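Local coordinates for protein Chains: A (Unidentified, PDB 6ZMG) that binds S-adenosyl-L-homocysteine in sites shared between neighbouring subunits of a three-chain assembly and probably acts on S-adenosyl-L-methionine, at residues Pro47-Val52 / Val72-Ile77; Ala13-Gly18 / Glu105-Glu110. All coordinates share one frame; numbering follows the deposited sequence.

Contact 1 (Pro47-Val52 / Val72-Ile77). With SAH (S-adenosyl-L-homocysteine), chain D.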
loop_
_atom_site.group_PDB
_atom_site.type_symbol
_atom_site.label_atom_id
_atom_site.label_comp_id
_atom_site.label_asym_id
_atom_site.label_seq_id
_atom_site.Cartn_x
_atom_site.Cartn_y
_atom_site.Cartn_z
ATOM N N PRO A 47 -14.145 -13.633 2.153
ATOM C CA PRO A 47 -12.675 -13.670 2.110
ATOM C C PRO A 47 -12.034 -12.526 1.363
ATOM O O PRO A 47 -10.810 -12.365 1.454
ATOM C CB PRO A 47 -12.367 -14.988 1.392
ATOM C CG PRO A 47 -13.556 -15.298 0.641
ATOM C CD PRO A 47 -14.737 -14.739 1.387
ATOM N N ASP A 48 -12.827 -11.750 0.633
ATOM C CA ASP A 48 -12.321 -10.752 -0.294
ATOM C C ASP A 48 -11.207 -9.908 0.319
ATOM O O ASP A 48 -11.311 -9.428 1.453
ATOM C CB ASP A 48 -13.477 -9.832 -0.701
ATOM C CG ASP A 48 -14.662 -10.572 -1.331
ATOM O OD1 ASP A 48 -14.879 -11.765 -1.039
ATOM O OD2 ASP A 48 -15.378 -9.929 -2.139
ATOM N N ALA A 49 -10.141 -9.723 -0.450
ATOM C CA ALA A 49 -8.934 -9.080 0.045
ATOM C C ALA A 49 -8.012 -8.812 -1.133
ATOM O O ALA A 49 -8.238 -9.288 -2.251
ATOM C CB ALA A 49 -8.211 -9.968 1.061
ATOM N N SER A 50 -6.967 -8.044 -0.856
ATOM C CA SER A 50 -5.888 -7.791 -1.793
ATOM C C SER A 50 -4.580 -8.267 -1.185
ATOM O O SER A 50 -4.369 -8.176 0.030
ATOM C CB SER A 50 -5.766 -6.297 -2.114
ATOM O OG SER A 50 -6.927 -5.806 -2.779
ATOM N N PHE A 51 -3.695 -8.745 -2.052
ATOM C CA PHE A 51 -2.416 -9.312 -1.648
ATOM C C PHE A 51 -1.320 -8.674 -2.489
ATOM O O PHE A 51 -1.334 -8.783 -3.716
ATOM C CB PHE A 51 -2.413 -10.829 -1.839
ATOM C CG PHE A 51 -3.509 -11.544 -1.095
ATOM C CD1 PHE A 51 -4.809 -11.565 -1.572
ATOM C CD2 PHE A 51 -3.228 -12.193 0.074
ATOM C CE1 PHE A 51 -5.800 -12.224 -0.873
ATOM C CE2 PHE A 51 -4.192 -12.858 0.763
ATOM C CZ PHE A 51 -5.481 -12.888 0.287
ATOM N N VAL A 52 -0.364 -8.025 -1.833
ATOM C CA VAL A 52 0.695 -7.276 -2.496
ATOM C C VAL A 52 2.027 -7.966 -2.230
ATOM O O VAL A 52 2.421 -8.150 -1.070
ATOM C CB VAL A 52 0.737 -5.822 -1.989
ATOM C CG1 VAL A 52 1.872 -5.047 -2.621
ATOM C CG2 VAL A 52 -0.603 -5.120 -2.211
ATOM N N VAL A 72 4.420 -10.637 1.835
ATOM C CA VAL A 72 3.088 -10.347 1.334
ATOM C C VAL A 72 2.416 -9.382 2.284
ATOM O O VAL A 72 2.445 -9.579 3.503
ATOM C CB VAL A 72 2.229 -11.618 1.214
ATOM C CG1 VAL A 72 0.872 -11.263 0.641
ATOM C CG2 VAL A 72 2.956 -12.640 0.365
ATOM N N GLN A 73 1.865 -8.319 1.728
ATOM C CA GLN A 73 1.010 -7.405 2.467
ATOM C C GLN A 73 -0.436 -7.737 2.101
ATOM O O GLN A 73 -0.845 -7.596 0.941
ATOM C CB GLN A 73 1.374 -5.961 2.140
ATOM C CG GLN A 73 0.496 -4.970 2.860
ATOM C CD GLN A 73 0.667 -3.533 2.418
ATOM O OE1 GLN A 73 -0.213 -2.714 2.670
ATOM N NE2 GLN A 73 1.816 -3.204 1.814
ATOM N N ILE A 74 -1.195 -8.217 3.083
ATOM C CA ILE A 74 -2.614 -8.506 2.895
ATOM C C ILE A 74 -3.401 -7.274 3.310
ATOM O O ILE A 74 -3.225 -6.770 4.425
ATOM C CB ILE A 74 -3.058 -9.716 3.734
ATOM C CG1 ILE A 74 -2.138 -10.911 3.522
ATOM C CG2 ILE A 74 -4.504 -10.092 3.394
ATOM C CD1 ILE A 74 -2.450 -12.059 4.445
ATOM N N ILE A 75 -4.263 -6.788 2.427
ATOM C CA ILE A 75 -5.089 -5.614 2.687
ATOM C C ILE A 75 -6.533 -6.085 2.710
ATOM O O ILE A 75 -7.021 -6.647 1.721
ATOM C CB ILE A 75 -4.889 -4.519 1.627
ATOM C CG1 ILE A 75 -3.420 -4.115 1.541
ATOM C CG2 ILE A 75 -5.808 -3.316 1.914
ATOM C CD1 ILE A 75 -3.113 -3.216 0.339
ATOM N N ILE A 76 -7.216 -5.835 3.824
ATOM C CA ILE A 76 -8.594 -6.265 4.016
ATOM C C ILE A 76 -9.438 -5.042 4.339
ATOM O O ILE A 76 -9.221 -4.396 5.369
ATOM C CB ILE A 76 -8.719 -7.292 5.154
ATOM C CG1 ILE A 76 -7.958 -8.565 4.820
ATOM C CG2 ILE A 76 -10.202 -7.605 5.440
ATOM C CD1 ILE A 76 -7.742 -9.484 6.016
ATOM N N ILE A 77 -10.391 -4.723 3.469
ATOM C CA ILE A 77 -11.409 -3.711 3.754
ATOM C C ILE A 77 -12.677 -4.450 4.158
ATOM O O ILE A 77 -13.145 -5.329 3.425
ATOM C CB ILE A 77 -11.663 -2.809 2.535
ATOM C CG1 ILE A 77 -10.368 -2.120 2.099
ATOM C CG2 ILE A 77 -12.754 -1.773 2.843
ATOM C CD1 ILE A 77 -10.469 -1.431 0.794
HETATM N N SAH D . -12.888 -8.333 -11.742
HETATM C CA SAH D . -13.817 -7.953 -10.667
HETATM C CB SAH D . -13.164 -6.906 -9.724
HETATM C CG SAH D . -13.317 -7.339 -8.286
HETATM S SD SAH D . -12.811 -6.121 -7.056
HETATM C C SAH D . -15.147 -7.371 -11.169
HETATM O O SAH D . -15.929 -6.853 -10.403
HETATM O OXT SAH D . -15.375 -7.520 -12.427
HETATM C "C5'" SAH D . -11.204 -5.543 -7.660
HETATM C "C4'" SAH D . -10.089 -5.720 -6.646
HETATM O "O4'" SAH D . -10.448 -5.087 -5.396
HETATM C "C3'" SAH D . -9.805 -7.155 -6.231
HETATM O "O3'" SAH D . -9.007 -7.863 -7.169
HETATM C "C2'" SAH D . -9.042 -6.947 -4.918
HETATM O "O2'" SAH D . -7.680 -6.673 -5.230
HETATM C "C1'" SAH D . -9.733 -5.707 -4.345
HETATM N N9 SAH D . -10.684 -6.019 -3.284
HETATM C C8 SAH D . -11.995 -6.403 -3.429
HETATM N N7 SAH D . -12.637 -6.528 -2.285
HETATM C C5 SAH D . -11.679 -6.212 -1.336
HETATM C C6 SAH D . -11.742 -6.092 0.066
HETATM N N6 SAH D . -12.849 -6.303 0.789
HETATM N N1 SAH D . -10.614 -5.710 0.706
HETATM C C2 SAH D . -9.509 -5.483 -0.009
HETATM N N3 SAH D . -9.335 -5.552 -1.326
HETATM C C4 SAH D . -10.469 -5.913 -1.940
#

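Contact 2 (Ala13-Gly18 / Glu105-Glu110). With SAH (S-adenosyl-L-homocysteine), chain B.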
loop_
_atom_site.group_PDB
_atom_site.type_symbol
_atom_site.label_atom_id
_atom_site.label_comp_id
_atom_site.label_asym_id
_atom_site.label_seq_id
_atom_site.Cartn_x
_atom_site.Cartn_y
_atom_site.Cartn_z
ATOM N N ALA A 13 -7.754 -3.672 7.644
ATOM C CA ALA A 13 -6.570 -4.238 8.247
ATOM C C ALA A 13 -5.496 -4.433 7.196
ATOM O O ALA A 13 -5.770 -4.534 5.992
ATOM C CB ALA A 13 -6.861 -5.602 8.881
ATOM N N ARG A 14 -4.265 -4.491 7.687
ATOM C CA ARG A 14 -3.093 -4.874 6.920
ATOM C C ARG A 14 -2.374 -5.963 7.703
ATOM O O ARG A 14 -2.194 -5.846 8.923
ATOM C CB ARG A 14 -2.140 -3.691 6.727
ATOM C CG ARG A 14 -2.647 -2.603 5.845
ATOM C CD ARG A 14 -1.454 -1.844 5.266
ATOM N NE ARG A 14 -0.706 -1.111 6.283
ATOM C CZ ARG A 14 0.373 -0.372 6.038
ATOM N NH1 ARG A 14 0.875 -0.288 4.808
ATOM N NH2 ARG A 14 0.970 0.268 7.036
ATOM N N ILE A 15 -1.969 -7.017 7.005
ATOM C CA ILE A 15 -1.203 -8.102 7.604
ATOM C C ILE A 15 0.051 -8.291 6.763
ATOM O O ILE A 15 -0.035 -8.406 5.537
ATOM C CB ILE A 15 -2.007 -9.418 7.661
ATOM C CG1 ILE A 15 -3.338 -9.217 8.393
ATOM C CG2 ILE A 15 -1.202 -10.503 8.334
ATOM C CD1 ILE A 15 -4.224 -10.454 8.413
ATOM N N PHE A 16 1.204 -8.349 7.419
ATOM C CA PHE A 16 2.466 -8.610 6.742
ATOM C C PHE A 16 2.946 -10.009 7.087
ATOM O O PHE A 16 3.155 -10.318 8.266
ATOM C CB PHE A 16 3.511 -7.595 7.144
ATOM C CG PHE A 16 3.156 -6.183 6.788
ATOM C CD1 PHE A 16 2.379 -5.393 7.626
ATOM C CD2 PHE A 16 3.564 -5.654 5.590
ATOM C CE1 PHE A 16 2.066 -4.064 7.261
ATOM C CE2 PHE A 16 3.282 -4.345 5.242
ATOM C CZ PHE A 16 2.539 -3.550 6.064
ATOM N N VAL A 17 3.145 -10.832 6.053
ATOM C CA VAL A 17 3.544 -12.233 6.194
ATOM C C VAL A 17 4.784 -12.458 5.344
ATOM O O VAL A 17 4.736 -12.263 4.122
ATOM C CB VAL A 17 2.458 -13.212 5.711
ATOM C CG1 VAL A 17 2.893 -14.653 6.005
ATOM C CG2 VAL A 17 1.122 -12.914 6.319
ATOM N N GLY A 18 5.875 -12.869 5.972
ATOM C CA GLY A 18 7.085 -13.184 5.250
ATOM C C GLY A 18 7.053 -14.576 4.649
ATOM O O GLY A 18 6.264 -15.431 5.048
ATOM N N GLU A 105 8.307 -16.458 12.624
ATOM C CA GLU A 105 8.566 -15.973 13.972
ATOM C C GLU A 105 7.642 -14.819 14.333
ATOM O O GLU A 105 7.217 -14.700 15.487
ATOM C CB GLU A 105 10.020 -15.542 14.077
ATOM C CG GLU A 105 10.472 -15.103 15.421
ATOM C CD GLU A 105 11.916 -14.627 15.345
ATOM O OE1 GLU A 105 12.205 -13.462 14.968
ATOM O OE2 GLU A 105 12.777 -15.461 15.619
ATOM N N SER A 106 7.356 -13.946 13.373
ATOM C CA SER A 106 6.496 -12.806 13.610
ATOM C C SER A 106 5.591 -12.620 12.406
ATOM O O SER A 106 6.000 -12.847 11.265
ATOM C CB SER A 106 7.294 -11.491 13.727
ATOM O OG SER A 106 8.250 -11.534 14.768
ATOM N N VAL A 107 4.363 -12.180 12.676
ATOM C CA VAL A 107 3.445 -11.630 11.680
ATOM C C VAL A 107 2.964 -10.293 12.227
ATOM O O VAL A 107 2.630 -10.187 13.412
ATOM C CB VAL A 107 2.261 -12.578 11.403
ATOM C CG1 VAL A 107 1.168 -11.883 10.643
ATOM C CG2 VAL A 107 2.752 -13.810 10.624
ATOM N N ILE A 108 2.936 -9.269 11.388
ATOM C CA ILE A 108 2.516 -7.942 11.819
ATOM C C ILE A 108 1.093 -7.688 11.352
ATOM O O ILE A 108 0.766 -7.897 10.179
ATOM C CB ILE A 108 3.471 -6.863 11.286
ATOM C CG1 ILE A 108 4.864 -7.082 11.852
ATOM C CG2 ILE A 108 2.926 -5.485 11.610
ATOM C CD1 ILE A 108 5.890 -6.236 11.147
ATOM N N VAL A 109 0.254 -7.204 12.264
ATOM C CA VAL A 109 -1.144 -6.908 11.988
ATOM C C VAL A 109 -1.430 -5.467 12.384
ATOM O O VAL A 109 -1.085 -5.039 13.493
ATOM C CB VAL A 109 -2.084 -7.852 12.762
ATOM C CG1 VAL A 109 -3.538 -7.427 12.587
ATOM C CG2 VAL A 109 -1.906 -9.293 12.317
ATOM N N GLU A 110 -2.078 -4.724 11.489
ATOM C CA GLU A 110 -2.492 -3.349 11.749
ATOM C C GLU A 110 -3.989 -3.235 11.489
ATOM O O GLU A 110 -4.458 -3.574 10.396
ATOM C CB GLU A 110 -1.714 -2.373 10.852
ATOM C CG GLU A 110 -2.079 -0.911 11.070
ATOM C CD GLU A 110 -1.413 0.043 10.099
ATOM O OE1 GLU A 110 -0.326 0.557 10.413
ATOM O OE2 GLU A 110 -1.983 0.300 9.025
HETATM N N SAH B . 10.102 -14.474 7.866
HETATM C CA SAH B . 10.034 -13.611 9.056
HETATM C CB SAH B . 8.945 -12.519 8.878
HETATM C CG SAH B . 9.516 -11.160 9.205
HETATM S SD SAH B . 8.318 -9.813 9.266
HETATM C C SAH B . 9.736 -14.367 10.359
HETATM O O SAH B . 9.477 -13.770 11.380
HETATM O OXT SAH B . 9.832 -15.649 10.288
HETATM C "C5'" SAH B . 7.338 -10.042 7.760
HETATM C "C4'" SAH B . 7.335 -8.820 6.862
HETATM O "O4'" SAH B . 6.906 -7.656 7.606
HETATM C "C3'" SAH B . 8.695 -8.399 6.327
HETATM O "O3'" SAH B . 9.121 -9.166 5.210
HETATM C "C2'" SAH B . 8.424 -6.947 5.915
HETATM O "O2'" SAH B . 7.818 -6.952 4.627
HETATM C "C1'" SAH B . 7.427 -6.496 6.986
HETATM N N9 SAH B . 8.035 -5.673 8.026
HETATM C C8 SAH B . 8.698 -6.107 9.148
HETATM N N7 SAH B . 9.060 -5.130 9.956
HETATM C C5 SAH B . 8.610 -3.990 9.313
HETATM C C6 SAH B . 8.621 -2.630 9.682
HETATM N N6 SAH B . 9.140 -2.167 10.827
HETATM N N1 SAH B . 8.043 -1.753 8.832
HETATM C C2 SAH B . 7.509 -2.208 7.695
HETATM N N3 SAH B . 7.429 -3.459 7.250
HETATM C C4 SAH B . 7.992 -4.312 8.116
HETATM O O HOH W 1 5.673 -13.370 8.732
#

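Contact 1 (Pro47-Val52 / Val72-Ile77)
Phe51 and Ile74 form an antiparallel non-hydrogen-bonded pair and lie side by side on the helix-covered face of the sheet. Both branches of the isoleucine meet one flank of the ring: Ile74 CG1 lies 3.8 Å from Phe51 CD2, and Ile74 CG2 touches CE2. Val72 CG1 reaches the ring edge, while Val33 and Thr36 of helix 29-43 also pack on Phe51. Placing CG beside the backbone N (chi1 -57°) brings the ring alongside Ile74. Next along, Ala49 CB rests on Ile76 CG1 at 4.0 Å. The backbones are stitched at Ser50-Ile75 and Val52-Gln73 by two bonds each; Ile75 N to Ser50 O, 2.8 Å, is nearly straight at 174°. On the face of Val52 and Ile75 the side chains make one longer touch, Val52 CG2 to Ile75 CD1 at 4.1 Å, and other subunits complete the packing: Val52 of the third subunit lies against Val52, and Gln73 of the second against Ile75. Gln73 NE2 is hydrogen-bonded to Gln54 OE1 of the same chain.

At the Pro47-Asp48 end the strands no longer pair directly, and partly exposed Pro47 packs on Leu66 of the second subunit. The adenine of S-adenosyl-L-homocysteine fits here instead. Ile77 N donates to N1 of the ligand at 2.9 Å, and the ligand's N6 donates to Ile77 O at 2.8 Å, a strand-like pair of bonds along the base edge. Ser50 OG grips the other side, giving its proton to the ligand's N3 (2.8 Å) and accepting from ribose O2' (2.7 Å). Donor and acceptor thus alternate to match an unprotonated N1 beside an amino group, which is consistent with a preference for adenine over a base with an oxo group there.

Contact 2 (Ala13-Gly18 / Glu105-Glu110)
Arg14 sets CG beside its backbone N (chi1 -68°) and bends at chi3 (-67°), while Glu110 runs extended from a CG anti to N, which lays the two chains side by side. In the Glu110 conformer described, Arg14 NE meets Glu110 OE2 at 3.3 Å in a salt bridge with a weak N-H bond, at the guanidinium edge, the two planes 36° apart; Gln112 NE2 is the stronger partner of OE2. Phe16 CZ sits over the centre of one guanidinium face. With an alanine in place of Arg14, the Glu110 carboxylate is likely to lose its positive mate, and the tip of the Phe16 ring the flat group packed against it. Strands 11-21 and 106-113 are the first and last of a ferredoxin-like beta-alpha-beta-beta-alpha-beta core, which strand 116-124 extends, bonded antiparallel through Phe16 N to Ile108 O (2.8 Å) among others. Toward helix 84-101, Ile15 CG2 touches Val107 CG1 at 3.6 Å. On the Phe16 face, Ile108 CD1 presses on C8 of S-adenosyl-L-homocysteine (3.4 Å). Where the strands part, a water bridges Gly18 N and Ser106 O, and the ligand's carboxylate takes Glu105 N on OXT and Ser106 N on O (both 2.9 Å).

In the fold
Contacts 1 and 2 are neighbours in one sheet, their centres about 11 Å apart, joined by their adjacent antiparallel strands 66-77 and 11-21. Ile74 N lies 2.7 Å from Ile15 O and Ala13 N 2.8 Å from Ile76 O, both probable hydrogen bonds, and Gln73 CG packs on Phe16 CE2 at 3.7 Å. Along the chain, contact 1 is nested within the loop that contact 2 closes. Each contributes one part of a different ligand site: contact 1 holds the adenosine end of a molecule whose carboxylate is bound by Glu105 and Ser106 of the second subunit, with Glu69, Ser71 and Gln104 of that subunit adding bonds; the molecule at contact 2 is completed by Ser50 and Ile77 of the third.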